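Long-range contacts in DHHA1 domain protein (Clostridium perfringens, PDB 3KEW), which binds a zinc ion and probably deacylates mischarged tRNA, like free-standing relatives of the alanyl-tRNA synthetase editing domain: residues F30-D35 with V68-E73; G18-V23 with K74-L79; I209-W214 with T221-V226. One frame throughout, in Å; residues are numbered along the deposited sequence.

Contact 1: residues F30-D35 with V68-E73; sequences FHVLLD and VYHVLE
V32 and H70 sit opposite each other where strands 29-34 and 67-72 run antiparallel in a closed six-stranded barrel, a worked example of a strand pair that is tight in its middle and looser at one end. The ladder itself is tight around this pair. V32 N gives its hydrogen to H70 O at 2.7 Å in a nearly straight bond, and H70 N returns one to V32 O at 2.8 Å; F30 and L72 make the next such pair, with F30 N to L72 O at 2.9 Å.

V32, H70 and L72 share a face whose middle is buried, and L34 joins them. The V32 methyl CG1 lies 3.8 Å from L72 CD1, their side chains crossing at about a right angle, while CG2 rests on H70 CB. L34 CD2 comes over one face of the imidazole, offset toward its rim, and I53 of strand 51-53 packs on L34, H70 and L72.

On the reverse face H31 and Y69 are partly exposed, though V71 and L33 beside them are buried. There V71 CG2 hangs over the centre of the H31 ring, 3.6 Å from its centroid, while H31 ND1 hydrogen-bonds to Y62 OH; L33 CD1 and Y69 CE2 meet obliquely at 3.9 Å. The loose part is the L34 end, where the strands diverge and a water replaces the direct bond, accepting from L34 N and donating to V68 O.

The H70 ring is held at several points. With CG anti to the carbonyl carbon (chi1 -52°), the ring starts out beside the backbone N, and its ND1 edge faces V32 O; NE2 is hydrogen-bonded to T37 OG1. The V32 carbonyl oxygen therefore receives, besides the backbone N-H, a second and weak bond from H70 ND1 at 3.3 Å.

Contact 2: residues G18-V23 with K74-L79; sequences GEIIEV and KEPKKL
I20 meets both P76 and L79 where the irregular segment 74-79, between strands 67-72 and 82-86, passes beside strand 15-26 of the barrel. It illustrates how a connecting loop can pack on a strand without forming a β ladder with it.

The apolar contacts involve two residues on each segment. I20 CG1 is anti to the carbonyl carbon (chi1 -69°), and CD1 at the end of this extended branch approaches P76 CB at 3.8 Å, the two side chains crossing at about a right angle. The neighbouring ring atom, P76 CG, is left to V23, whose CG2 lies 3.9 Å away with CG1 only slightly farther; here valine and proline pass one another running opposite ways. At the other end of the loop the approach is through the β carbons, I20 CB to L79 CB at 4.0 Å. I20 and P76 are buried, whereas V23 and L79 are exposed. F30 and L34 of strand 29-34 touch V23 and I20 respectively, so the patch continues onto the next strand.

The polar component is one backbone hydrogen bond, bent to 143° at the hydrogen, from I20 N to L79 O at 3.0 Å. The donor lies in the carbonyl plane.

Weaker carbon contacts gather around the same acceptor. E19 CA makes a C-H...O contact with L79 O, and E19 CG lies 3.3 Å from that oxygen.

Contact 3: residues I209-W214 with T221-V226; sequences IKIRRW and TRIEYV
The β hairpin of strands 209-217 and 220-227 contains a classic β bulge, R212 and R213 sharing the single opposite residue E224. R212 N hydrogen-bonds to E224 O at 2.8 Å, and E224 N hydrogen-bonds to R213 O rather than to the R212 carbonyl. R212 has a helix-like backbone (psi -53°), which fits the first position of such a bulge. Before it the ladder is regular: K210 N to V226 O is 2.8 Å, and V226 N returns a bond to K210 O. Beyond it, W214 faces I223.

The bulge illustrates how one extra residue can be absorbed while side chains stay on their proper faces. On the face of I211, W214, I223 and Y225, I211 CG2 meets I223 CG2 at 3.7 Å across the bulge, W214 CB approaches T221 CG2 at 3.9 Å, and I209 CD1 touches Y225 CD2 at 4.1 Å. On the face of K210, R213, E224 and V226, R213 and E224 run alongside in the same sense. R213 NE reaches E224 OE1 at 3.5 Å, a rather long salt bridge; the oxygen sits at the edge of the guanidinium, in its plane, while the carboxylate is turned 62° from that plane.

Around the hairpin, strand 126-131 pairs with 220-227, and 209-217 is an outermost strand of the sheet within this chain. Helix 88-112, which supplies two of the zinc ligands, H98 and H102, C195 being another, packs on I209, I223 and Y225; Y225 OH is hydrogen-bonded to Q97 O, and the Y225 side chain lies about 9 Å from the zinc. Helix 136-152 packs against I209 and W214.

Overall arrangement
From the N terminus, strand 15-26 turns directly into strand 29-34, so contacts 1 and 2 begin on adjacent strands. Contact 1 closes first, when 67-72 returns to 29-34; the loop that follows then closes contact 2 around it, and contact 1 is nested inside. The two touch, D35 OD2 probably hydrogen-bonding to E19 N, and their centres are 8 Å apart: together they tie the barrel's strands to one of its loops. Contact 3 comes later in series, a short hairpin near the C terminus, across the chain's centre and about 36 Å from contact 1, centre to centre. It belongs to the separate four-stranded sheet beside the helix that gives two zinc ligands.

Contact 1: residues F30-D35 with V68-E73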
loop_
_atom_site.group_PDB
_atom_site.type_symbol
_atom_site.label_atom_id
_atom_site.label_comp_id
_atom_site.label_asym_id
_atom_site.label_seq_id
_atom_site.Cartn_x
_atom_site.Cartn_y
_atom_site.Cartn_z
ATOM N N PHE A 30 10.057 -20.107 13.096
ATOM C CA PHE A 30 9.642 -21.067 12.076
ATOM C C PHE A 30 9.129 -20.380 10.813
ATOM O O PHE A 30 8.019 -19.844 10.780
ATOM C CB PHE A 30 8.622 -22.057 12.653
ATOM C CG PHE A 30 9.186 -22.926 13.748
ATOM C CD1 PHE A 30 9.183 -22.495 15.079
ATOM C CD2 PHE A 30 9.748 -24.167 13.448
ATOM C CE1 PHE A 30 9.721 -23.287 16.089
ATOM C CE2 PHE A 30 10.281 -24.971 14.454
ATOM C CZ PHE A 30 10.271 -24.528 15.775
ATOM N N HIS A 31 9.973 -20.392 9.785
ATOM C CA HIS A 31 9.682 -19.745 8.508
ATOM C C HIS A 31 8.826 -20.668 7.643
ATOM O O HIS A 31 9.309 -21.701 7.172
ATOM C CB HIS A 31 10.985 -19.398 7.775
ATOM C CG HIS A 31 11.804 -18.330 8.439
ATOM N ND1 HIS A 31 12.463 -17.355 7.722
ATOM C CD2 HIS A 31 12.081 -18.088 9.745
ATOM C CE1 HIS A 31 13.108 -16.558 8.557
ATOM N NE2 HIS A 31 12.890 -16.978 9.791
ATOM N N VAL A 32 7.559 -20.305 7.438
ATOM C CA VAL A 32 6.643 -21.156 6.664
ATOM C C VAL A 32 6.189 -20.577 5.317
ATOM O O VAL A 32 6.030 -19.362 5.154
ATOM C CB VAL A 32 5.397 -21.637 7.492
ATOM C CG1 VAL A 32 5.824 -22.331 8.785
ATOM C CG2 VAL A 32 4.416 -20.494 7.782
ATOM N N LEU A 33 5.999 -21.472 4.353
ATOM C CA LEU A 33 5.398 -21.130 3.073
ATOM C C LEU A 33 3.957 -21.626 3.131
ATOM O O LEU A 33 3.667 -22.600 3.838
ATOM C CB LEU A 33 6.149 -21.813 1.930
ATOM C CG LEU A 33 6.615 -20.958 0.751
ATOM C CD1 LEU A 33 7.637 -21.717 -0.080
ATOM C CD2 LEU A 33 5.448 -20.501 -0.117
ATOM N N LEU A 34 3.062 -20.946 2.412
ATOM C CA LEU A 34 1.637 -21.302 2.359
ATOM C C LEU A 34 1.206 -21.512 0.910
ATOM O O LEU A 34 1.824 -20.957 -0.003
ATOM C CB LEU A 34 0.779 -20.202 2.989
ATOM C CG LEU A 34 0.258 -20.284 4.429
ATOM C CD1 LEU A 34 1.274 -20.806 5.428
ATOM C CD2 LEU A 34 -0.232 -18.911 4.861
ATOM N N ASP A 35 0.168 -22.327 0.706
ATOM C CA ASP A 35 -0.377 -22.564 -0.636
ATOM C C ASP A 35 -0.985 -21.284 -1.222
ATOM O O ASP A 35 -0.814 -20.989 -2.410
ATOM C CB ASP A 35 -1.379 -23.739 -0.642
ATOM C CG ASP A 35 -2.688 -23.441 0.118
ATOM O OD1 ASP A 35 -3.765 -23.634 -0.482
ATOM O OD2 ASP A 35 -2.656 -23.028 1.298
ATOM N N VAL A 68 6.297 -15.942 -0.689
ATOM C CA VAL A 68 5.993 -15.223 0.533
ATOM C C VAL A 68 6.199 -16.133 1.752
ATOM O O VAL A 68 5.517 -17.152 1.903
ATOM C CB VAL A 68 4.541 -14.639 0.498
ATOM C CG1 VAL A 68 4.234 -13.896 1.774
ATOM C CG2 VAL A 68 4.348 -13.716 -0.701
ATOM N N TYR A 69 7.132 -15.743 2.616
ATOM C CA TYR A 69 7.476 -16.507 3.817
ATOM C C TYR A 69 6.966 -15.861 5.093
ATOM O O TYR A 69 7.119 -14.663 5.293
ATOM C CB TYR A 69 8.989 -16.679 3.930
ATOM C CG TYR A 69 9.608 -17.497 2.821
ATOM C CD1 TYR A 69 10.085 -16.886 1.664
ATOM C CD2 TYR A 69 9.715 -18.881 2.926
ATOM C CE1 TYR A 69 10.649 -17.629 0.639
ATOM C CE2 TYR A 69 10.285 -19.640 1.900
ATOM C CZ TYR A 69 10.752 -19.003 0.762
ATOM O OH TYR A 69 11.314 -19.736 -0.261
ATOM N N HIS A 70 6.405 -16.679 5.972
ATOM C CA HIS A 70 5.811 -16.217 7.215
ATOM C C HIS A 70 6.651 -16.710 8.385
ATOM O O HIS A 70 6.871 -17.914 8.539
ATOM C CB HIS A 70 4.367 -16.735 7.340
ATOM C CG HIS A 70 3.509 -16.436 6.144
ATOM N ND1 HIS A 70 3.707 -17.026 4.914
ATOM C CD2 HIS A 70 2.452 -15.601 5.992
ATOM C CE1 HIS A 70 2.814 -16.566 4.054
ATOM N NE2 HIS A 70 2.039 -15.703 4.685
ATOM N N VAL A 71 7.124 -15.772 9.202
ATOM C CA VAL A 71 7.923 -16.106 10.375
ATOM C C VAL A 71 7.000 -16.308 11.577
ATOM O O VAL A 71 6.372 -15.366 12.062
ATOM C CB VAL A 71 9.020 -15.038 10.643
ATOM C CG1 VAL A 71 9.801 -15.360 11.905
ATOM C CG2 VAL A 71 9.967 -14.945 9.454
ATOM N N LEU A 72 6.903 -17.555 12.030
ATOM C CA LEU A 72 6.027 -17.912 13.141
ATOM C C LEU A 72 6.837 -18.052 14.421
ATOM O O LEU A 72 7.955 -18.578 14.389
ATOM C CB LEU A 72 5.287 -19.226 12.844
ATOM C CG LEU A 72 4.390 -19.363 11.607
ATOM C CD1 LEU A 72 3.748 -20.741 11.587
ATOM C CD2 LEU A 72 3.317 -18.289 11.560
ATOM N N GLU A 73 6.280 -17.600 15.547
ATOM C CA GLU A 73 7.022 -17.661 16.817
ATOM C C GLU A 73 7.025 -19.050 17.465
ATOM O O GLU A 73 7.902 -19.355 18.274
ATOM C CB GLU A 73 6.573 -16.572 17.808
ATOM C CG GLU A 73 5.357 -16.885 18.661
ATOM C CD GLU A 73 5.189 -15.927 19.837
ATOM O OE1 GLU A 73 4.198 -16.072 20.586
ATOM O OE2 GLU A 73 6.039 -15.028 20.019
HETATM O O HOH W 1 3.167 -18.255 1.332
#

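Contact 2: residues G18-V23 with K74-L79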
loop_
_atom_site.group_PDB
_atom_site.type_symbol
_atom_site.label_atom_id
_atom_site.label_comp_id
_atom_site.label_asym_id
_atom_site.label_seq_id
_atom_site.Cartn_x
_atom_site.Cartn_y
_atom_site.Cartn_z
ATOM N N GLY A 18 -5.483 -21.751 4.766
ATOM C CA GLY A 18 -4.168 -21.982 4.200
ATOM C C GLY A 18 -3.587 -23.314 4.592
ATOM O O GLY A 18 -3.969 -23.905 5.609
ATOM N N GLU A 19 -2.651 -23.774 3.773
ATOM C CA GLU A 19 -1.933 -25.005 4.025
ATOM C C GLU A 19 -0.448 -24.709 3.990
ATOM O O GLU A 19 0.058 -24.157 3.010
ATOM C CB GLU A 19 -2.290 -26.069 2.982
ATOM C CG GLU A 19 -1.663 -27.437 3.246
ATOM C CD GLU A 19 -1.828 -28.419 2.090
ATOM O OE1 GLU A 19 -2.577 -28.125 1.128
ATOM O OE2 GLU A 19 -1.193 -29.493 2.145
ATOM N N ILE A 20 0.229 -25.077 5.072
ATOM C CA ILE A 20 1.670 -24.941 5.175
ATOM C C ILE A 20 2.367 -25.937 4.246
ATOM O O ILE A 20 2.194 -27.147 4.376
ATOM C CB ILE A 20 2.152 -25.100 6.639
ATOM C CG1 ILE A 20 1.698 -23.897 7.473
ATOM C CG2 ILE A 20 3.670 -25.228 6.686
ATOM C CD1 ILE A 20 1.969 -24.001 8.961
ATOM N N ILE A 21 3.144 -25.397 3.311
ATOM C CA ILE A 21 3.808 -26.158 2.253
ATOM C C ILE A 21 5.275 -26.487 2.615
ATOM O O ILE A 21 5.826 -27.498 2.167
ATOM C CB ILE A 21 3.640 -25.417 0.871
ATOM C CG1 ILE A 21 2.631 -26.141 -0.019
ATOM C CG2 ILE A 21 4.946 -25.283 0.100
ATOM C CD1 ILE A 21 1.228 -26.232 0.547
ATOM N N GLU A 22 5.878 -25.646 3.457
ATOM C CA GLU A 22 7.276 -25.800 3.875
ATOM C C GLU A 22 7.445 -25.229 5.280
ATOM O O GLU A 22 6.794 -24.245 5.623
ATOM C CB GLU A 22 8.193 -25.081 2.874
ATOM C CG GLU A 22 9.699 -25.183 3.140
ATOM C CD GLU A 22 10.522 -24.281 2.227
ATOM O OE1 GLU A 22 10.565 -24.534 1.004
ATOM O OE2 GLU A 22 11.133 -23.317 2.732
ATOM N N VAL A 23 8.280 -25.873 6.098
ATOM C CA VAL A 23 8.714 -25.334 7.399
ATOM C C VAL A 23 10.244 -25.377 7.510
ATOM O O VAL A 23 10.846 -26.444 7.366
ATOM C CB VAL A 23 8.128 -26.118 8.613
ATOM C CG1 VAL A 23 8.555 -25.477 9.936
ATOM C CG2 VAL A 23 6.623 -26.203 8.553
ATOM N N LYS A 74 6.048 -19.884 17.107
ATOM C CA LYS A 74 5.964 -21.247 17.630
ATOM C C LYS A 74 5.939 -22.287 16.512
ATOM O O LYS A 74 5.716 -21.960 15.341
ATOM C CB LYS A 74 4.756 -21.412 18.560
ATOM C CG LYS A 74 4.902 -20.677 19.882
ATOM C CD LYS A 74 3.628 -20.713 20.691
ATOM C CE LYS A 74 3.804 -19.921 21.979
ATOM N NZ LYS A 74 2.647 -20.071 22.906
ATOM N N GLU A 75 6.191 -23.539 16.884
ATOM C CA GLU A 75 6.220 -24.640 15.932
ATOM C C GLU A 75 4.809 -25.033 15.502
ATOM O O GLU A 75 3.940 -25.253 16.355
ATOM C CB GLU A 75 6.944 -25.848 16.524
ATOM C CG GLU A 75 7.286 -26.916 15.489
ATOM C CD GLU A 75 8.037 -28.098 16.071
ATOM O OE1 GLU A 75 8.920 -28.631 15.366
ATOM O OE2 GLU A 75 7.744 -28.497 17.221
ATOM N N PRO A 76 4.571 -25.089 14.176
ATOM C CA PRO A 76 3.317 -25.617 13.645
ATOM C C PRO A 76 3.144 -27.093 13.987
ATOM O O PRO A 76 4.116 -27.851 13.963
ATOM C CB PRO A 76 3.470 -25.444 12.130
ATOM C CG PRO A 76 4.927 -25.280 11.889
ATOM C CD PRO A 76 5.468 -24.615 13.105
ATOM N N LYS A 77 1.918 -27.479 14.332
ATOM C CA LYS A 77 1.578 -28.882 14.548
ATOM C C LYS A 77 0.720 -29.343 13.373
ATOM O O LYS A 77 1.210 -30.035 12.473
ATOM C CB LYS A 77 0.869 -29.079 15.897
ATOM C CG LYS A 77 1.815 -29.352 17.079
ATOM C CD LYS A 77 2.538 -28.102 17.578
ATOM C CE LYS A 77 3.931 -28.422 18.124
ATOM N NZ LYS A 77 3.915 -29.008 19.498
ATOM N N LYS A 78 -0.546 -28.927 13.381
ATOM C CA LYS A 78 -1.456 -29.104 12.250
ATOM C C LYS A 78 -0.972 -28.252 11.073
ATOM O O LYS A 78 -0.466 -27.142 11.269
ATOM C CB LYS A 78 -2.874 -28.704 12.663
ATOM C CG LYS A 78 -3.964 -29.041 11.655
ATOM C CD LYS A 78 -5.340 -28.793 12.251
ATOM C CE LYS A 78 -6.446 -28.936 11.208
ATOM N NZ LYS A 78 -6.525 -30.310 10.634
ATOM N N LEU A 79 -1.098 -28.774 9.855
ATOM C CA LEU A 79 -0.641 -28.021 8.686
ATOM C C LEU A 79 -1.611 -27.910 7.499
ATOM O O LEU A 79 -1.302 -27.240 6.520
ATOM C CB LEU A 79 0.768 -28.450 8.249
ATOM C CG LEU A 79 1.369 -29.762 8.740
ATOM C CD1 LEU A 79 1.502 -30.753 7.599
ATOM C CD2 LEU A 79 2.712 -29.489 9.397
#

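Contact 3: residues I209-W214 with T221-V226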
loop_
_atom_site.group_PDB
_atom_site.type_symbol
_atom_site.label_atom_id
_atom_site.label_comp_id
_atom_site.label_asym_id
_atom_site.label_seq_id
_atom_site.Cartn_x
_atom_site.Cartn_y
_atom_site.Cartn_z
ATOM N N ILE A 209 -8.265 13.189 5.348
ATOM C CA ILE A 209 -6.830 13.409 5.224
ATOM C C ILE A 209 -6.436 14.799 5.766
ATOM O O ILE A 209 -7.055 15.823 5.439
ATOM C CB ILE A 209 -6.337 13.157 3.759
ATOM C CG1 ILE A 209 -4.819 13.216 3.654
ATOM C CG2 ILE A 209 -6.976 14.120 2.781
ATOM C CD1 ILE A 209 -4.297 12.327 2.550
ATOM N N LYS A 210 -5.424 14.814 6.624
ATOM C CA LYS A 210 -4.943 16.047 7.212
ATOM C C LYS A 210 -3.454 16.236 6.961
ATOM O O LYS A 210 -2.652 15.337 7.236
ATOM C CB LYS A 210 -5.213 16.052 8.720
ATOM C CG LYS A 210 -6.674 16.290 9.085
ATOM C CD LYS A 210 -6.860 16.294 10.591
ATOM C CE LYS A 210 -8.296 16.612 10.981
ATOM N NZ LYS A 210 -9.174 15.425 10.870
ATOM N N ILE A 211 -3.093 17.409 6.444
ATOM C CA ILE A 211 -1.699 17.828 6.381
ATOM C C ILE A 211 -1.306 18.449 7.727
ATOM O O ILE A 211 -1.940 19.392 8.206
ATOM C CB ILE A 211 -1.448 18.771 5.182
ATOM C CG1 ILE A 211 -1.543 17.967 3.882
ATOM C CG2 ILE A 211 -0.093 19.504 5.314
ATOM C CD1 ILE A 211 -1.473 18.794 2.596
ATOM N N ARG A 212 -0.257 17.893 8.321
ATOM C CA ARG A 212 0.203 18.235 9.665
ATOM C C ARG A 212 1.089 19.474 9.684
ATOM O O ARG A 212 0.855 20.417 10.446
ATOM C CB ARG A 212 1.008 17.061 10.234
ATOM C CG ARG A 212 0.183 15.973 10.886
ATOM C CD ARG A 212 -0.024 16.293 12.350
ATOM N NE ARG A 212 -0.675 15.204 13.065
ATOM C CZ ARG A 212 -0.033 14.234 13.708
ATOM N NH1 ARG A 212 1.293 14.201 13.728
ATOM N NH2 ARG A 212 -0.727 13.296 14.329
ATOM N N ARG A 213 2.124 19.436 8.848
ATOM C CA ARG A 213 3.173 20.454 8.778
ATOM C C ARG A 213 3.972 20.193 7.513
ATOM O O ARG A 213 3.833 19.140 6.903
ATOM C CB ARG A 213 4.110 20.359 9.994
ATOM C CG ARG A 213 4.663 18.966 10.231
ATOM C CD ARG A 213 5.296 18.837 11.603
ATOM N NE ARG A 213 6.715 19.187 11.585
ATOM C CZ ARG A 213 7.223 20.354 11.972
ATOM N NH1 ARG A 213 6.443 21.324 12.418
ATOM N NH2 ARG A 213 8.529 20.553 11.907
ATOM N N TRP A 214 4.807 21.151 7.126
ATOM C CA TRP A 214 5.665 21.013 5.957
ATOM C C TRP A 214 6.941 21.822 6.147
ATOM O O TRP A 214 6.957 22.794 6.907
ATOM C CB TRP A 214 4.940 21.456 4.684
ATOM C CG TRP A 214 4.440 22.864 4.742
ATOM C CD1 TRP A 214 5.103 23.987 4.332
ATOM C CD2 TRP A 214 3.168 23.308 5.244
ATOM N NE1 TRP A 214 4.322 25.099 4.541
ATOM C CE2 TRP A 214 3.133 24.714 5.105
ATOM C CE3 TRP A 214 2.055 22.654 5.798
ATOM C CZ2 TRP A 214 2.025 25.482 5.498
ATOM C CZ3 TRP A 214 0.958 23.417 6.188
ATOM C CH2 TRP A 214 0.952 24.815 6.033
ATOM N N THR A 221 9.307 20.578 -1.236
ATOM C CA THR A 221 8.585 20.774 0.021
ATOM C C THR A 221 8.185 19.405 0.564
ATOM O O THR A 221 7.394 18.698 -0.057
ATOM C CB THR A 221 7.323 21.665 -0.154
ATOM O OG1 THR A 221 7.684 22.897 -0.795
ATOM C CG2 THR A 221 6.695 21.975 1.196
ATOM N N ARG A 222 8.770 19.030 1.699
ATOM C CA ARG A 222 8.425 17.794 2.389
ATOM C C ARG A 222 7.194 18.006 3.270
ATOM O O ARG A 222 7.248 18.745 4.254
ATOM C CB ARG A 222 9.607 17.312 3.226
ATOM C CG ARG A 222 9.337 16.048 4.040
ATOM C CD ARG A 222 10.617 15.278 4.255
ATOM N NE ARG A 222 11.138 14.762 2.990
ATOM C CZ ARG A 222 12.288 14.112 2.861
ATOM N NH1 ARG A 222 13.054 13.892 3.919
ATOM N NH2 ARG A 222 12.675 13.679 1.669
ATOM N N ILE A 223 6.101 17.340 2.909
ATOM C CA ILE A 223 4.798 17.512 3.548
ATOM C C ILE A 223 4.443 16.312 4.437
ATOM O O ILE A 223 4.367 15.197 3.939
ATOM C CB ILE A 223 3.708 17.703 2.458
ATOM C CG1 ILE A 223 4.009 18.957 1.625
ATOM C CG2 ILE A 223 2.320 17.774 3.071
ATOM C CD1 ILE A 223 3.021 19.209 0.529
ATOM N N GLU A 224 4.251 16.535 5.740
ATOM C CA GLU A 224 3.763 15.490 6.659
ATOM C C GLU A 224 2.240 15.380 6.644
ATOM O O GLU A 224 1.542 16.384 6.797
ATOM C CB GLU A 224 4.219 15.758 8.102
ATOM C CG GLU A 224 5.590 15.245 8.439
ATOM C CD GLU A 224 6.038 15.605 9.845
ATOM O OE1 GLU A 224 7.175 16.108 9.981
ATOM O OE2 GLU A 224 5.266 15.394 10.809
ATOM N N TYR A 225 1.718 14.163 6.485
ATOM C CA TYR A 225 0.264 13.959 6.460
ATOM C C TYR A 225 -0.197 12.742 7.263
ATOM O O TYR A 225 0.586 11.831 7.555
ATOM C CB TYR A 225 -0.270 13.876 5.011
ATOM C CG TYR A 225 0.088 12.572 4.333
ATOM C CD1 TYR A 225 1.275 12.449 3.601
ATOM C CD2 TYR A 225 -0.745 11.444 4.445
ATOM C CE1 TYR A 225 1.616 11.252 3.004
ATOM C CE2 TYR A 225 -0.406 10.238 3.850
ATOM C CZ TYR A 225 0.771 10.156 3.132
ATOM O OH TYR A 225 1.114 8.973 2.549
ATOM N N VAL A 226 -1.490 12.733 7.582
ATOM C CA VAL A 226 -2.178 11.589 8.191
ATOM C C VAL A 226 -3.502 11.351 7.477
ATOM O O VAL A 226 -4.202 12.295 7.120
ATOM C CB VAL A 226 -2.433 11.783 9.719
ATOM C CG1 VAL A 226 -1.183 11.457 10.526
ATOM C CG2 VAL A 226 -2.893 13.205 10.026
#